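Local atomic coordinates of RND efflux system, outer membrane lipoprotein, NodT family (Burkholderia mallei, PDB entry 6U94), a protein that probably serves as the outer membrane channel component of an RND-type efflux system, letting exported substrates leave the cell, as in other outer membrane factors. Residues 55-60 against 253-258; 129-134 against 375-380; 158-163 against 279-284; 215-220 against 419-424. All coordinates share one frame; numbering follows the deposited sequence.

Contact 1: 55-60 against 253-258; sequences DAQLQQ and AGVSRA
Gln57, in the first turn of helix 56-67, lays its carboxamide against the short helical turn 253-256, held by weak backbone bonds, in the helical framework of a protein of the outer membrane efflux (OMF) family. Walking along 55-60, Asp55 comes first, as the N-cap. Its OD2 accepts from Leu58 N at 3.2 Å with an N-H...O angle of 151°, the donor lying above the carboxylate plane. The other oxygen, OD1, is in a salt bridge with Arg264, so the carboxylate that starts the helix also anchors it to a later part of the chain. Gln57 follows and carries the contact. With CG anti to the backbone N (chi1 -177°) the chain leaves toward 253-258, and a bend at chi2 (58°) turns the amide so that both its ends face the turn. OE1 rests on the backbone of Gly254, 3.2 Å from CA, where the lack of a side chain lets the oxygen come in close. This is van der Waals contact: OE1 stays 3.7 Å from Val255 N, and the two are not hydrogen-bonded. Tyr174 of helix 156-203 touches the Gln57 side chain as well, placing the pair beside that long helix. Leu58 N serves the cap, and Gln59 N and Gln60 N bond to Asp55 O and Ala56 O, the regular i to i+4 pattern that carries the helix onward. Across the contact, the Gln57 and Val255 side chains meet at about a right angle, with Gln57 NE2 3.8 Å from the Val255 CG2 methyl.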
loop_
_atom_site.group_PDB
_atom_site.type_symbol
_atom_site.label_atom_id
_atom_site.label_comp_id
_atom_site.label_asym_id
_atom_site.label_seq_id
_atom_site.Cartn_x
_atom_site.Cartn_y
_atom_site.Cartn_z
ATOM N N ASP A 55 -3.390 13.621 7.958
ATOM C CA ASP A 55 -3.096 13.604 9.387
ATOM C C ASP A 55 -1.932 14.536 9.703
ATOM O O ASP A 55 -0.890 14.496 9.042
ATOM C CB ASP A 55 -2.781 12.182 9.845
ATOM C CG ASP A 55 -2.617 12.077 11.346
ATOM O OD1 ASP A 55 -3.578 12.407 12.072
ATOM O OD2 ASP A 55 -1.531 11.660 11.797
ATOM N N ALA A 56 -2.116 15.378 10.725
ATOM C CA ALA A 56 -1.102 16.369 11.066
ATOM C C ALA A 56 0.201 15.705 11.493
ATOM O O ALA A 56 1.287 16.137 11.090
ATOM C CB ALA A 56 -1.623 17.292 12.169
ATOM N N GLN A 57 0.115 14.656 12.314
ATOM C CA GLN A 57 1.324 13.960 12.743
ATOM C C GLN A 57 2.034 13.314 11.559
ATOM O O GLN A 57 3.264 13.379 11.449
ATOM C CB GLN A 57 0.984 12.912 13.802
ATOM C CG GLN A 57 2.196 12.185 14.352
ATOM C CD GLN A 57 3.210 13.133 14.966
ATOM O OE1 GLN A 57 2.947 13.764 15.990
ATOM N NE2 GLN A 57 4.376 13.244 14.336
ATOM N N LEU A 58 1.269 12.687 10.659
ATOM C CA LEU A 58 1.862 12.101 9.462
ATOM C C LEU A 58 2.524 13.169 8.598
ATOM O O LEU A 58 3.608 12.948 8.046
ATOM C CB LEU A 58 0.798 11.345 8.668
ATOM C CG LEU A 58 1.247 10.777 7.319
ATOM C CD1 LEU A 58 2.412 9.820 7.498
ATOM C CD2 LEU A 58 0.096 10.090 6.616
ATOM N N GLN A 59 1.888 14.338 8.479
ATOM C CA GLN A 59 2.487 15.430 7.717
ATOM C C GLN A 59 3.816 15.859 8.322
ATOM O O GLN A 59 4.748 16.225 7.596
ATOM C CB GLN A 59 1.526 16.617 7.650
ATOM C CG GLN A 59 0.364 16.441 6.691
ATOM C CD GLN A 59 -0.366 17.745 6.424
ATOM O OE1 GLN A 59 -0.167 18.735 7.128
ATOM N NE2 GLN A 59 -1.209 17.754 5.398
ATOM N N GLN A 60 3.921 15.827 9.651
ATOM C CA GLN A 60 5.162 16.224 10.306
ATOM C C GLN A 60 6.291 15.252 9.987
ATOM O O GLN A 60 7.427 15.671 9.736
ATOM C CB GLN A 60 4.948 16.323 11.816
ATOM C CG GLN A 60 6.198 16.676 12.603
ATOM C CD GLN A 60 5.935 16.806 14.091
ATOM O OE1 GLN A 60 4.814 16.594 14.556
ATOM N NE2 GLN A 60 6.969 17.159 14.846
ATOM N N ALA A 253 7.869 13.339 19.881
ATOM C CA ALA A 253 7.039 12.885 20.991
ATOM C C ALA A 253 5.571 12.757 20.607
ATOM O O ALA A 253 4.817 12.075 21.309
ATOM C CB ALA A 253 7.186 13.837 22.180
ATOM N N GLY A 254 5.147 13.392 19.512
ATOM C CA GLY A 254 3.769 13.250 19.076
ATOM C C GLY A 254 3.427 11.837 18.642
ATOM O O GLY A 254 2.290 11.388 18.814
ATOM N N VAL A 255 4.401 11.119 18.077
ATOM C CA VAL A 255 4.172 9.737 17.662
ATOM C C VAL A 255 3.808 8.872 18.863
ATOM O O VAL A 255 2.967 7.968 18.766
ATOM C CB VAL A 255 5.411 9.193 16.924
ATOM C CG1 VAL A 255 5.296 7.689 16.708
ATOM C CG2 VAL A 255 5.597 9.911 15.598
ATOM N N SER A 256 4.422 9.145 20.016
ATOM C CA SER A 256 4.190 8.318 21.194
ATOM C C SER A 256 2.747 8.421 21.677
ATOM O O SER A 256 2.178 7.437 22.164
ATOM C CB SER A 256 5.163 8.713 22.306
ATOM O OG SER A 256 5.302 10.122 22.386
ATOM N N ARG A 257 2.140 9.594 21.543
ATOM C CA ARG A 257 0.784 9.845 22.028
ATOM C C ARG A 257 -0.108 10.211 20.842
ATOM O O ARG A 257 -0.587 11.343 20.735
ATOM C CB ARG A 257 0.784 10.947 23.095
ATOM N N ALA A 258 -0.330 9.249 19.953
ATOM C CA ALA A 258 -1.209 9.423 18.809
ATOM C C ALA A 258 -2.483 8.613 19.008
ATOM O O ALA A 258 -2.469 7.543 19.623
ATOM C CB ALA A 258 -0.519 9.002 17.509
#

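Contact 2: 129-134 against 375-380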
loop_
_atom_site.group_PDB
_atom_site.type_symbol
_atom_site.label_atom_id
_atom_site.label_comp_id
_atom_site.label_asym_id
_atom_site.label_seq_id
_atom_site.Cartn_x
_atom_site.Cartn_y
_atom_site.Cartn_z
ATOM N N GLY A 129 4.938 -3.397 -3.154
ATOM C CA GLY A 129 4.420 -2.049 -3.032
ATOM C C GLY A 129 5.184 -0.990 -3.795
ATOM O O GLY A 129 5.047 0.196 -3.487
ATOM N N LEU A 130 5.981 -1.378 -4.787
ATOM C CA LEU A 130 6.753 -0.440 -5.589
ATOM C C LEU A 130 6.177 -0.345 -6.996
ATOM O O LEU A 130 5.832 -1.361 -7.608
ATOM C CB LEU A 130 8.226 -0.856 -5.658
ATOM C CG LEU A 130 9.008 -0.842 -4.343
ATOM C CD1 LEU A 130 10.482 -1.133 -4.594
ATOM C CD2 LEU A 130 8.827 0.490 -3.629
ATOM N N THR A 131 6.082 0.878 -7.507
ATOM C CA THR A 131 5.623 1.098 -8.868
ATOM C C THR A 131 6.722 0.736 -9.866
ATOM O O THR A 131 7.842 0.371 -9.498
ATOM C CB THR A 131 5.173 2.543 -9.056
ATOM O OG1 THR A 131 6.258 3.431 -8.753
ATOM C CG2 THR A 131 3.987 2.852 -8.142
ATOM N N HIS A 132 6.388 0.824 -11.157
ATOM C CA HIS A 132 7.347 0.458 -12.193
ATOM C C HIS A 132 8.569 1.368 -12.164
ATOM O O HIS A 132 9.705 0.892 -12.272
ATOM C CB HIS A 132 6.690 0.503 -13.571
ATOM C CG HIS A 132 5.698 -0.593 -13.808
ATOM N ND1 HIS A 132 6.039 -1.927 -13.770
ATOM C CD2 HIS A 132 4.376 -0.550 -14.099
ATOM C CE1 HIS A 132 4.970 -2.661 -14.021
ATOM N NE2 HIS A 132 3.947 -1.849 -14.224
ATOM N N PHE A 133 8.362 2.681 -12.014
ATOM C CA PHE A 133 9.502 3.590 -12.070
ATOM C C PHE A 133 10.364 3.492 -10.817
ATOM O O PHE A 133 11.578 3.710 -10.890
ATOM C CB PHE A 133 9.044 5.033 -12.314
ATOM C CG PHE A 133 8.120 5.587 -11.259
ATOM C CD1 PHE A 133 8.628 6.143 -10.095
ATOM C CD2 PHE A 133 6.748 5.595 -11.455
ATOM C CE1 PHE A 133 7.783 6.668 -9.134
ATOM C CE2 PHE A 133 5.899 6.122 -10.500
ATOM C CZ PHE A 133 6.416 6.659 -9.337
ATOM N N GLU A 134 9.771 3.151 -9.670
ATOM C CA GLU A 134 10.586 2.890 -8.488
ATOM C C GLU A 134 11.456 1.658 -8.686
ATOM O O GLU A 134 12.639 1.661 -8.326
ATOM C CB GLU A 134 9.701 2.716 -7.259
ATOM C CG GLU A 134 8.921 3.945 -6.871
ATOM C CD GLU A 134 7.937 3.650 -5.761
ATOM O OE1 GLU A 134 8.228 3.976 -4.590
ATOM O OE2 GLU A 134 6.877 3.065 -6.066
ATOM N N PHE A 375 -0.827 3.071 -17.231
ATOM C CA PHE A 375 -2.277 3.002 -17.090
ATOM C C PHE A 375 -2.700 1.686 -16.454
ATOM O O PHE A 375 -3.531 1.666 -15.541
ATOM C CB PHE A 375 -2.951 3.179 -18.451
ATOM C CG PHE A 375 -3.122 4.612 -18.860
ATOM C CD1 PHE A 375 -2.051 5.332 -19.380
ATOM C CD2 PHE A 375 -4.351 5.239 -18.736
ATOM C CE1 PHE A 375 -2.208 6.656 -19.762
ATOM C CE2 PHE A 375 -4.518 6.557 -19.114
ATOM C CZ PHE A 375 -3.438 7.269 -19.630
ATOM N N ARG A 376 -2.137 0.572 -16.932
ATOM C CA ARG A 376 -2.453 -0.729 -16.357
ATOM C C ARG A 376 -2.128 -0.766 -14.871
ATOM O O ARG A 376 -2.895 -1.312 -14.071
ATOM C CB ARG A 376 -1.696 -1.828 -17.104
ATOM C CG ARG A 376 -2.012 -3.244 -16.625
ATOM C CD ARG A 376 -1.296 -4.284 -17.476
ATOM N NE ARG A 376 -1.636 -4.160 -18.892
ATOM C CZ ARG A 376 -2.720 -4.696 -19.447
ATOM N NH1 ARG A 376 -3.574 -5.390 -18.704
ATOM N NH2 ARG A 376 -2.954 -4.536 -20.743
ATOM N N GLU A 377 -0.996 -0.173 -14.484
ATOM C CA GLU A 377 -0.627 -0.115 -13.074
ATOM C C GLU A 377 -1.644 0.683 -12.267
ATOM O O GLU A 377 -1.951 0.335 -11.120
ATOM C CB GLU A 377 0.763 0.497 -12.940
ATOM C CG GLU A 377 1.320 0.535 -11.542
ATOM C CD GLU A 377 2.764 1.006 -11.523
ATOM O OE1 GLU A 377 3.049 2.118 -12.024
ATOM O OE2 GLU A 377 3.619 0.249 -11.028
ATOM N N VAL A 378 -2.169 1.764 -12.845
ATOM C CA VAL A 378 -3.156 2.572 -12.140
ATOM C C VAL A 378 -4.461 1.799 -11.979
ATOM O O VAL A 378 -5.067 1.795 -10.900
ATOM C CB VAL A 378 -3.371 3.907 -12.874
ATOM C CG1 VAL A 378 -4.643 4.588 -12.378
ATOM C CG2 VAL A 378 -2.159 4.816 -12.678
ATOM N N ALA A 379 -4.910 1.129 -13.045
ATOM C CA ALA A 379 -6.135 0.342 -12.964
ATOM C C ALA A 379 -5.986 -0.809 -11.975
ATOM O O ALA A 379 -6.933 -1.142 -11.253
ATOM C CB ALA A 379 -6.512 -0.183 -14.349
ATOM N N ASP A 380 -4.798 -1.419 -11.921
ATOM C CA ASP A 380 -4.588 -2.561 -11.038
ATOM C C ASP A 380 -4.660 -2.153 -9.571
ATOM O O ASP A 380 -5.210 -2.891 -8.744
ATOM C CB ASP A 380 -3.246 -3.226 -11.348
ATOM C CG ASP A 380 -3.294 -4.077 -12.602
ATOM O OD1 ASP A 380 -4.353 -4.106 -13.266
ATOM O OD2 ASP A 380 -2.275 -4.723 -12.923
#
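Glu377 reaches from helix 362-415 to the start of helix 132-142, and its OE2 accepts from His132 N at 2.8 Å, a weak bond because the N-H...O angle is only 128°. CG anti to the backbone N and a chain extended beyond it carry the carboxylate across. There OE2 lies 3.1 Å from Thr131 CA and over one face of the His132 ring, 3.3 Å from CD2. Ring and carboxylate planes are 27° apart, and the two side chains run past each other in opposite directions. The other oxygen, OE1, forms a salt bridge with Arg282, which probably stabilises the negative charge of this buried group. Thr131, the N-cap residue, has its OG1 between the backbone N and the carbonyl carbon. From there OG1 donates to Glu134 OE2 at 2.8 Å, while Thr131 N donates to the same oxygen at 2.7 Å, nearly straight at 175°; the two donors come from opposite faces of the carboxylate. OG1 also sits over the centre of the Phe133 ring. Glu134 OE1 pairs in turn with Lys453 and Ser165. A threonine N-cap whose backbone N is bonded by a glutamate three residues on is the reciprocal half of a capping box, here at the N-terminus of helix 132-142.

Contact 3: 158-163 against 279-284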
loop_
_atom_site.group_PDB
_atom_site.type_symbol
_atom_site.label_atom_id
_atom_site.label_comp_id
_atom_site.label_asym_id
_atom_site.label_seq_id
_atom_site.Cartn_x
_atom_site.Cartn_y
_atom_site.Cartn_z
ATOM N N ALA A 158 14.754 11.375 -11.645
ATOM C CA ALA A 158 15.284 10.532 -10.578
ATOM C C ALA A 158 15.031 11.151 -9.209
ATOM O O ALA A 158 14.716 10.438 -8.250
ATOM C CB ALA A 158 16.779 10.287 -10.785
ATOM N N ARG A 159 15.168 12.474 -9.095
ATOM C CA ARG A 159 14.893 13.136 -7.824
ATOM C C ARG A 159 13.429 12.985 -7.429
ATOM O O ARG A 159 13.114 12.718 -6.262
ATOM C CB ARG A 159 15.274 14.612 -7.911
ATOM C CG ARG A 159 14.986 15.413 -6.653
ATOM C CD ARG A 159 15.529 16.836 -6.767
ATOM N NE ARG A 159 15.334 17.599 -5.537
ATOM C CZ ARG A 159 16.233 17.691 -4.561
ATOM N NH1 ARG A 159 17.397 17.065 -4.669
ATOM N NH2 ARG A 159 15.971 18.408 -3.476
ATOM N N ARG A 160 12.517 13.155 -8.388
ATOM C CA ARG A 160 11.100 12.997 -8.092
ATOM C C ARG A 160 10.766 11.560 -7.710
ATOM O O ARG A 160 9.904 11.332 -6.854
ATOM C CB ARG A 160 10.265 13.441 -9.294
ATOM C CG ARG A 160 8.765 13.362 -9.074
ATOM C CD ARG A 160 8.006 13.901 -10.273
ATOM N NE ARG A 160 6.577 14.014 -10.011
ATOM C CZ ARG A 160 6.023 15.007 -9.322
ATOM N NH1 ARG A 160 6.783 15.971 -8.822
ATOM N NH2 ARG A 160 4.710 15.035 -9.129
ATOM N N SER A 161 11.446 10.585 -8.320
ATOM C CA SER A 161 11.163 9.184 -8.019
ATOM C C SER A 161 11.567 8.832 -6.594
ATOM O O SER A 161 10.868 8.068 -5.915
ATOM C CB SER A 161 11.877 8.276 -9.022
ATOM O OG SER A 161 11.578 6.910 -8.765
ATOM N N VAL A 162 12.687 9.382 -6.119
ATOM C CA VAL A 162 13.128 9.101 -4.756
ATOM C C VAL A 162 12.246 9.828 -3.746
ATOM O O VAL A 162 11.927 9.286 -2.681
ATOM C CB VAL A 162 14.614 9.467 -4.584
ATOM C CG1 VAL A 162 15.077 9.176 -3.158
ATOM C CG2 VAL A 162 15.466 8.704 -5.595
ATOM N N HIS A 163 11.847 11.066 -4.057
ATOM C CA HIS A 163 10.920 11.789 -3.190
ATOM C C HIS A 163 9.586 11.057 -3.071
ATOM O O HIS A 163 9.025 10.941 -1.974
ATOM C CB HIS A 163 10.696 13.205 -3.724
ATOM C CG HIS A 163 11.839 14.138 -3.476
ATOM N ND1 HIS A 163 12.995 13.749 -2.833
ATOM C CD2 HIS A 163 11.998 15.448 -3.777
ATOM C CE1 HIS A 163 13.819 14.778 -2.752
ATOM N NE2 HIS A 163 13.238 15.821 -3.317
ATOM N N LEU A 279 -0.400 11.573 -15.145
ATOM C CA LEU A 279 0.641 10.578 -15.375
ATOM C C LEU A 279 1.839 11.137 -16.132
ATOM O O LEU A 279 2.869 10.457 -16.215
ATOM C CB LEU A 279 0.062 9.377 -16.126
ATOM C CG LEU A 279 -1.150 8.711 -15.458
ATOM C CD1 LEU A 279 -1.468 7.369 -16.103
ATOM C CD2 LEU A 279 -0.931 8.541 -13.968
ATOM N N GLU A 280 1.733 12.350 -16.682
ATOM C CA GLU A 280 2.902 12.989 -17.276
ATOM C C GLU A 280 3.997 13.222 -16.243
ATOM O O GLU A 280 5.176 13.315 -16.604
ATOM C CB GLU A 280 2.507 14.311 -17.933
ATOM C CG GLU A 280 1.597 14.171 -19.141
ATOM C CD GLU A 280 0.923 15.476 -19.520
ATOM O OE1 GLU A 280 1.172 16.496 -18.841
ATOM O OE2 GLU A 280 0.145 15.482 -20.494
ATOM N N ARG A 281 3.634 13.318 -14.961
ATOM C CA ARG A 281 4.591 13.533 -13.881
ATOM C C ARG A 281 5.215 12.243 -13.365
ATOM O O ARG A 281 6.052 12.300 -12.460
ATOM C CB ARG A 281 3.927 14.262 -12.712
ATOM C CG ARG A 281 3.126 15.488 -13.091
ATOM C CD ARG A 281 2.160 15.789 -11.966
ATOM N NE ARG A 281 1.444 14.574 -11.573
ATOM C CZ ARG A 281 0.825 14.406 -10.409
ATOM N NH1 ARG A 281 0.829 15.376 -9.503
ATOM N NH2 ARG A 281 0.207 13.262 -10.146
ATOM N N ARG A 282 4.823 11.091 -13.895
ATOM C CA ARG A 282 5.476 9.849 -13.507
ATOM C C ARG A 282 6.942 9.888 -13.928
ATOM O O ARG A 282 7.245 10.271 -15.067
ATOM C CB ARG A 282 4.784 8.648 -14.141
ATOM C CG ARG A 282 3.461 8.227 -13.487
ATOM C CD ARG A 282 2.860 7.054 -14.234
ATOM N NE ARG A 282 3.794 5.934 -14.332
ATOM C CZ ARG A 282 3.646 4.774 -13.698
ATOM N NH1 ARG A 282 2.584 4.563 -12.923
ATOM N NH2 ARG A 282 4.555 3.816 -13.846
ATOM N N PRO A 283 7.874 9.528 -13.044
ATOM C CA PRO A 283 9.291 9.547 -13.438
ATOM C C PRO A 283 9.620 8.683 -14.648
ATOM O O PRO A 283 10.553 9.021 -15.387
ATOM C CB PRO A 283 10.002 9.053 -12.173
ATOM C CG PRO A 283 9.110 9.517 -11.070
ATOM C CD PRO A 283 7.712 9.335 -11.592
ATOM N N ASP A 284 8.892 7.590 -14.894
ATOM C CA ASP A 284 9.202 6.778 -16.065
ATOM C C ASP A 284 8.635 7.364 -17.350
ATOM O O ASP A 284 9.148 7.061 -18.435
ATOM C CB ASP A 284 8.716 5.334 -15.881
ATOM C CG ASP A 284 7.251 5.232 -15.452
ATOM O OD1 ASP A 284 6.594 6.265 -15.203
ATOM O OD2 ASP A 284 6.758 4.090 -15.363
#
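Ser161 and Pro283 form the close-packed side of this contact, their CA atoms 5.7 Å apart. The proline ring, at the start of helix 283-294, presents CB and CG to helix 156-203, and Ser161 CB lies 3.7 Å from Pro283 CG. Ser161 OG is anti to the backbone N (chi1 -178°), which leaves the CB methylene to meet the ring. Phe133 of helix 132-142 touches both residues. Behind the proline, the N-cap residue Arg282 grips Asp284 side-on: NE donates to OD1, and NH2 to OD2 at 2.7 Å, the latter lying in the guanidinium plane. Arg282 NH1 bonds to Ala454 O, besides its bridge to Glu377. Both segments belong to the helical framework of an outer membrane efflux protein, where the 3-10 turn 279-281 and the break before Pro283 lead the chain into helix 283-294, whose first residue packs on helix 156-203. Toward the partly exposed side the contact is looser and polar. Arg160, extended from CG to NE, brings NE to Arg281 O at 3.0 Å, near the guanidinium plane but weakly bonded at an angle of 128°. Its NH2 stands over one face of the Arg281 guanidinium, the planes 52° apart; Arg160 NH2 is 3.9 Å from Arg281 NH1. This approach of like charges is probably eased by backbone carbonyls near the modelled C-terminal end: Gly456 O receives Arg160 NH2, while Leu455 O and Gly458 O receive Arg281 NH2.

Contact 4: 215-220 against 419-424; sequences EHRADT and DYFGVF
Arg217 spans the gap between helices 211-247 and 421-454, and most of what joins the two segments is van der Waals and CH-pi contact. A CH-pi contact sets Arg217 CG over the face of the Phe424 ring, 4.2 Å from its centroid and 4° off the normal; Arg217 CB adds to it, 3.9 Å from Phe424 CD1. With CG anti to its own carbonyl carbon (chi1 -76°), the arginine runs on extended to NE and carries the guanidinium to Phe421. There Phe421 CD1 lies over the centre of one guanidinium face, and Arg217 NH1 is 3.7 Å from Phe421 CB. Ring and guanidinium planes are 58° apart, so the two groups do not stack. Hydrogen bonds run within each segment: Thr220 OG1 donates to Arg217 O at 2.9 Å, and Asp419 OD1 accepts weakly from Phe421 N (3.3 Å), a capping bond at the entry to helix 421-454. Tyr420 OH is hydrogen-bonded to Gln221 of helix 211-247. Asp419 OD1, 5.6 Å from Arg217 NH1, makes no direct ion pair with it; Asp214 gives a long, weak one. Surface packing between long helices, far from the chain's centre, fits the helical barrel of outer membrane factors.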
loop_
_atom_site.group_PDB
_atom_site.type_symbol
_atom_site.label_atom_id
_atom_site.label_comp_id
_atom_site.label_asym_id
_atom_site.label_seq_id
_atom_site.Cartn_x
_atom_site.Cartn_y
_atom_site.Cartn_z
ATOM N N GLU A 215 -9.884 -27.295 30.723
ATOM C CA GLU A 215 -8.762 -26.550 31.284
ATOM C C GLU A 215 -7.651 -26.370 30.258
ATOM O O GLU A 215 -7.067 -25.285 30.148
ATOM C CB GLU A 215 -8.233 -27.260 32.531
ATOM N N HIS A 216 -7.344 -27.423 29.496
ATOM C CA HIS A 216 -6.323 -27.305 28.462
ATOM C C HIS A 216 -6.778 -26.376 27.343
ATOM O O HIS A 216 -5.972 -25.615 26.797
ATOM C CB HIS A 216 -5.972 -28.684 27.905
ATOM N N ARG A 217 -8.065 -26.420 26.993
ATOM C CA ARG A 217 -8.587 -25.513 25.976
ATOM C C ARG A 217 -8.493 -24.066 26.435
ATOM O O ARG A 217 -8.013 -23.197 25.697
ATOM C CB ARG A 217 -10.035 -25.865 25.643
ATOM C CG ARG A 217 -10.211 -27.085 24.774
ATOM C CD ARG A 217 -11.675 -27.456 24.716
ATOM N NE ARG A 217 -11.908 -28.682 23.965
ATOM C CZ ARG A 217 -12.960 -29.472 24.147
ATOM N NH1 ARG A 217 -13.872 -29.169 25.062
ATOM N NH2 ARG A 217 -13.096 -30.569 23.421
ATOM N N ALA A 218 -8.963 -23.785 27.653
ATOM C CA ALA A 218 -8.904 -22.424 28.173
ATOM C C ALA A 218 -7.472 -21.919 28.262
ATOM O O ALA A 218 -7.227 -20.719 28.092
ATOM C CB ALA A 218 -9.574 -22.356 29.545
ATOM N N ASP A 219 -6.516 -22.813 28.520
ATOM C CA ASP A 219 -5.121 -22.399 28.597
ATOM C C ASP A 219 -4.522 -22.142 27.221
ATOM O O ASP A 219 -3.676 -21.253 27.083
ATOM C CB ASP A 219 -4.296 -23.445 29.351
ATOM C CG ASP A 219 -4.305 -23.222 30.853
ATOM O OD1 ASP A 219 -4.807 -22.167 31.293
ATOM O OD2 ASP A 219 -3.809 -24.098 31.595
ATOM N N THR A 220 -4.940 -22.890 26.198
ATOM C CA THR A 220 -4.456 -22.624 24.849
ATOM C C THR A 220 -5.156 -21.437 24.198
ATOM O O THR A 220 -4.672 -20.941 23.175
ATOM C CB THR A 220 -4.608 -23.859 23.955
ATOM O OG1 THR A 220 -5.991 -24.198 23.823
ATOM C CG2 THR A 220 -3.850 -25.042 24.540
ATOM N N ASP A 419 -21.662 -27.900 26.311
ATOM C CA ASP A 419 -20.320 -27.943 26.867
ATOM C C ASP A 419 -19.525 -26.700 26.465
ATOM O O ASP A 419 -19.945 -25.895 25.628
ATOM C CB ASP A 419 -19.596 -29.214 26.419
ATOM C CG ASP A 419 -19.685 -29.445 24.918
ATOM O OD1 ASP A 419 -19.340 -28.527 24.145
ATOM O OD2 ASP A 419 -20.085 -30.556 24.511
ATOM N N TYR A 420 -18.344 -26.555 27.072
ATOM C CA TYR A 420 -17.531 -25.363 26.858
ATOM C C TYR A 420 -16.895 -25.305 25.473
ATOM O O TYR A 420 -16.411 -24.236 25.084
ATOM C CB TYR A 420 -16.435 -25.268 27.924
ATOM C CG TYR A 420 -15.626 -23.995 27.826
ATOM C CD1 TYR A 420 -16.166 -22.778 28.217
ATOM C CD2 TYR A 420 -14.332 -24.008 27.319
ATOM C CE1 TYR A 420 -15.436 -21.607 28.118
ATOM C CE2 TYR A 420 -13.595 -22.842 27.215
ATOM C CZ TYR A 420 -14.153 -21.644 27.615
ATOM O OH TYR A 420 -13.422 -20.483 27.518
ATOM N N PHE A 421 -16.890 -26.407 24.719
ATOM C CA PHE A 421 -16.242 -26.399 23.412
ATOM C C PHE A 421 -16.824 -25.321 22.503
ATOM O O PHE A 421 -16.099 -24.715 21.705
ATOM C CB PHE A 421 -16.360 -27.772 22.751
ATOM C CG PHE A 421 -15.933 -27.784 21.312
ATOM C CD1 PHE A 421 -14.589 -27.768 20.975
ATOM C CD2 PHE A 421 -16.873 -27.796 20.295
ATOM C CE1 PHE A 421 -14.189 -27.770 19.651
ATOM C CE2 PHE A 421 -16.481 -27.798 18.967
ATOM C CZ PHE A 421 -15.136 -27.785 18.645
ATOM N N GLY A 422 -18.129 -25.062 22.615
ATOM C CA GLY A 422 -18.754 -24.070 21.753
ATOM C C GLY A 422 -18.236 -22.665 21.995
ATOM O O GLY A 422 -18.041 -21.896 21.049
ATOM N N VAL A 423 -18.012 -22.308 23.261
ATOM C CA VAL A 423 -17.399 -21.019 23.572
ATOM C C VAL A 423 -15.966 -20.981 23.063
ATOM O O VAL A 423 -15.523 -19.986 22.474
ATOM C CB VAL A 423 -17.468 -20.747 25.088
ATOM C CG1 VAL A 423 -16.745 -19.455 25.432
ATOM C CG2 VAL A 423 -18.917 -20.700 25.557
ATOM N N PHE A 424 -15.224 -22.073 23.268
ATOM C CA PHE A 424 -13.835 -22.137 22.824
ATOM C C PHE A 424 -13.726 -21.943 21.317
ATOM O O PHE A 424 -12.929 -21.127 20.839
ATOM C CB PHE A 424 -13.222 -23.476 23.245
ATOM C CG PHE A 424 -11.941 -23.805 22.534
ATOM C CD1 PHE A 424 -10.753 -23.211 22.917
ATOM C CD2 PHE A 424 -11.925 -24.712 21.488
ATOM C CE1 PHE A 424 -9.572 -23.508 22.268
ATOM C CE2 PHE A 424 -10.743 -25.013 20.833
ATOM C CZ PHE A 424 -9.567 -24.411 21.225
#

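How the contacts relate
From the N terminus, segment 55-60 opens first and closes its loop at 253-258, tying the first modelled helix to the turn after helix 211-247. Segments 129-134, 158-163 and 215-220 all start inside that loop and end beyond it, so contact 1 crosses each of the others. Contact 3 is nested within contact 2, while contact 4 crosses both. Contacts 2 and 3 have centres 12 Å apart and touch one another through Arg282 and Phe133. Contacts 1 and 4 touch none of the others; contact 4, its centre about 55 Å from that of contact 3, joins the N-terminal ends of helices 211-247 and 421-454.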